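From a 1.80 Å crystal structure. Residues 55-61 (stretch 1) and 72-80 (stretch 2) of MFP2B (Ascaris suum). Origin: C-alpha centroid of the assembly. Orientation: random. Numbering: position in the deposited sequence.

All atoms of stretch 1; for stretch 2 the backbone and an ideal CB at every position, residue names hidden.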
# COMPACT_ATOMS: atom_id res chain seq x y z
N VAL A 55 -11.02 0.30 7.28
CA VAL A 55 -11.63 -1.03 7.24
C VAL A 55 -11.74 -1.60 5.86
O VAL A 55 -11.60 -0.89 4.86
CB VAL A 55 -13.07 -1.00 7.90
CG1 VAL A 55 -12.97 -0.41 9.29
CG2 VAL A 55 -14.01 -0.24 7.05
N ILE A 56 -11.98 -2.92 5.81
CA ILE A 56 -12.07 -3.69 4.59
C ILE A 56 -13.33 -3.34 3.79
O ILE A 56 -14.46 -3.41 4.32
CB ILE A 56 -12.08 -5.23 4.91
CG1 ILE A 56 -10.77 -5.68 5.54
CG2 ILE A 56 -12.39 -6.08 3.67
CD1 ILE A 56 -10.83 -7.15 6.08
N GLU A 57 -13.13 -3.00 2.52
CA GLU A 57 -14.16 -3.08 1.49
C GLU A 57 -13.61 -4.06 0.48
O GLU A 57 -12.40 -4.35 0.46
CB GLU A 57 -14.43 -1.72 0.89
CG GLU A 57 -15.20 -0.79 1.83
CD GLU A 57 -15.73 0.49 1.19
OE1 GLU A 57 -15.73 0.63 -0.04
OE2 GLU A 57 -16.16 1.39 1.92
N CYS A 58 -14.46 -4.64 -0.35
CA CYS A 58 -14.02 -5.63 -1.29
C CYS A 58 -14.98 -5.79 -2.47
O CYS A 58 -16.10 -5.28 -2.45
CB CYS A 58 -13.78 -6.97 -0.60
SG CYS A 58 -15.25 -7.52 0.34
N SER A 59 -14.49 -6.46 -3.50
CA SER A 59 -15.18 -6.65 -4.77
C SER A 59 -14.85 -7.99 -5.38
O SER A 59 -13.67 -8.34 -5.51
CB SER A 59 -14.82 -5.54 -5.76
OG SER A 59 -15.46 -5.72 -7.01
N PHE A 60 -15.88 -8.75 -5.78
CA PHE A 60 -15.71 -10.06 -6.40
C PHE A 60 -16.68 -10.13 -7.59
O PHE A 60 -17.77 -9.57 -7.51
CB PHE A 60 -16.03 -11.21 -5.43
CG PHE A 60 -15.10 -11.31 -4.26
CD1 PHE A 60 -15.28 -10.52 -3.18
CD2 PHE A 60 -13.96 -12.12 -4.33
CE1 PHE A 60 -14.42 -10.55 -2.12
CE2 PHE A 60 -13.10 -12.19 -3.26
CZ PHE A 60 -13.31 -11.40 -2.18
N PRO A 61 -16.27 -10.75 -8.68
CA PRO A 61 -17.14 -11.02 -9.82
C PRO A 61 -17.90 -12.34 -9.68
O PRO A 61 -17.33 -13.41 -9.50
CB PRO A 61 -16.17 -11.11 -10.99
CG PRO A 61 -14.85 -11.45 -10.40
CD PRO A 61 -14.89 -11.17 -8.96
N UNK A 72 -24.27 -8.79 -0.22
CA UNK A 72 -23.86 -9.68 -1.30
C UNK A 72 -23.03 -10.87 -0.76
O UNK A 72 -23.24 -12.02 -1.11
CB UNK A 72 -23.06 -8.90 -2.34
N UNK A 73 -22.08 -10.57 0.12
CA UNK A 73 -20.98 -11.52 0.39
C UNK A 73 -21.08 -12.24 1.72
O UNK A 73 -20.35 -13.21 1.98
CB UNK A 73 -19.64 -10.78 0.34
N UNK A 74 -21.96 -11.78 2.58
CA UNK A 74 -21.93 -12.21 3.96
C UNK A 74 -20.92 -11.38 4.72
O UNK A 74 -20.32 -10.45 4.16
CB UNK A 74 -21.60 -13.70 4.07
N UNK A 75 -20.73 -11.71 5.98
CA UNK A 75 -19.99 -10.83 6.88
C UNK A 75 -18.47 -10.83 6.71
O UNK A 75 -17.81 -9.90 7.20
CB UNK A 75 -20.32 -11.22 8.32
N UNK A 76 -17.92 -11.87 6.07
CA UNK A 76 -16.47 -12.04 5.99
C UNK A 76 -15.96 -12.66 4.69
O UNK A 76 -16.63 -13.50 4.03
CB UNK A 76 -16.01 -12.91 7.16
N UNK A 77 -14.77 -12.17 4.31
CA UNK A 77 -13.98 -12.74 3.26
C UNK A 77 -12.64 -13.14 3.85
O UNK A 77 -12.46 -13.07 5.06
CB UNK A 77 -13.82 -11.76 2.09
N UNK A 78 -11.74 -13.59 3.01
CA UNK A 78 -10.36 -13.83 3.45
C UNK A 78 -9.40 -12.95 2.65
O UNK A 78 -9.69 -12.66 1.48
CB UNK A 78 -9.99 -15.31 3.29
N UNK A 79 -8.32 -12.53 3.32
CA UNK A 79 -7.24 -11.74 2.71
C UNK A 79 -5.95 -12.50 2.83
O UNK A 79 -5.61 -13.07 3.91
CB UNK A 79 -7.11 -10.36 3.36
N UNK A 80 -5.28 -12.66 1.71
CA UNK A 80 -4.01 -13.35 1.69
C UNK A 80 -3.06 -12.67 2.68
O UNK A 80 -2.99 -11.43 2.76
CB UNK A 80 -3.42 -13.37 0.28

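Stretch 1 is a strand whose side chains alternate: Ile-56, Cys-58 and Phe-60 point toward stretch 2, while Glu-57 and Ser-59 point away. The surface offered is therefore apolar. The nearest CA pair, Cys-58 CA and the CA of position 77, is 8.4 Å apart, which leaves room for side chains and is too wide for backbone hydrogen bonding.

Position 72 has helical angles (-69/-45), and its ideal CB has nothing of stretch 1 within 5.5 Å. Many residues would suit; Asp-72 is deposited and makes no contact.

Position 73 is still helical (-106/-13), but its CB points toward stretch 1 and lies 5.5 Å from Cys-58 SG. That gap calls for an apolar chain of moderate length, such as leucine, methionine or isoleucine. The residue is Leu-73, chi1 m and chi2 t. Its CD1 reaches Cys-58 SG at 3.5 Å, and its CD2 lies 4.0 Å from Phe-60 CD1, so Leu-73 spans Cys-58 and Phe-60, with CD1 near both.

At position 74 phi is +84° with psi -176°, and any CB would jam against the preceding carbonyl O. The backbone alone calls for glycine, and Gly-74 ends the run of helical angles. Position 75 (-76/-18) is out of reach and accepts almost anything; it is Gly-75.

Position 76 begins a strand with its CB directed away, so a polar chain is reasonable. The residue is Gln-76, whose side chain makes no contact with stretch 1.

Position 77 is the most constrained by stretch 1. Its CB points toward that strand, 4.3 Å from Phe-60 CZ and 4.8 Å from Cys-58 SG. A compact branched aliphatic, valine or isoleucine, fits the short distance, isoleucine reaching farther toward Ile-56. Ile-77, chi1 p and chi2 t, has the largest covered area in either stretch, 68 Å². Its CG2 lies 3.7 Å from Phe-60 CE1, approaching the ring obliquely, while CD1 sits 3.8 Å from Cys-58 CB and 4.1 Å from Ile-56 CG2.

Position 78 points away again and tolerates polar chains; Gln-78 fits that expectation.

At position 79 the CB is sideways, with no stretch 1 atom within 5.5 Å. Valine, isoleucine or leucine could reach the Ile-56 end. The residue is Val-79, whose CG2 makes a marginal 4.5 Å contact with Ile-56 CD1.

Position 80 is out of reach; it is Leu-80.

The strand axes cross at 92°, and no hydrogen bond links the stretches.

Stretch 2 (72-80) DLGGQIQVL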
# COMPACT_ATOMS: atom_id res chain seq x y z
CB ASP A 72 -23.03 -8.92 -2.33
CG ASP A 72 -23.77 -7.76 -3.02
OD1 ASP A 72 -25.02 -7.82 -3.17
OD2 ASP A 72 -23.16 -6.76 -3.49
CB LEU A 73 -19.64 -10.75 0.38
CG LEU A 73 -19.30 -10.09 -0.96
CD1 LEU A 73 -18.13 -9.15 -0.80
CD2 LEU A 73 -19.00 -11.11 -1.99
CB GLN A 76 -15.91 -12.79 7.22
CG GLN A 76 -16.56 -14.12 7.60
CD GLN A 76 -17.84 -13.98 8.44
OE1 GLN A 76 -18.74 -14.84 8.33
NE2 GLN A 76 -17.96 -12.92 9.26
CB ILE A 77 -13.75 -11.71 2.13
CG1 ILE A 77 -13.13 -10.41 2.68
CG2 ILE A 77 -15.06 -11.38 1.43
CD1 ILE A 77 -12.29 -9.68 1.62
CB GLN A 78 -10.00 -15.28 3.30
CG GLN A 78 -10.70 -16.16 4.34
CD GLN A 78 -10.72 -17.61 3.97
OE1 GLN A 78 -11.43 -17.98 3.07
NE2 GLN A 78 -9.99 -18.44 4.70
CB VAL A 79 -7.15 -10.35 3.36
CG1 VAL A 79 -6.01 -9.49 2.74
CG2 VAL A 79 -8.48 -9.64 3.19
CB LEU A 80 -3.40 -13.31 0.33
CG LEU A 80 -2.15 -14.16 0.07
CD1 LEU A 80 -2.41 -15.65 0.34
CD2 LEU A 80 -1.76 -13.96 -1.38
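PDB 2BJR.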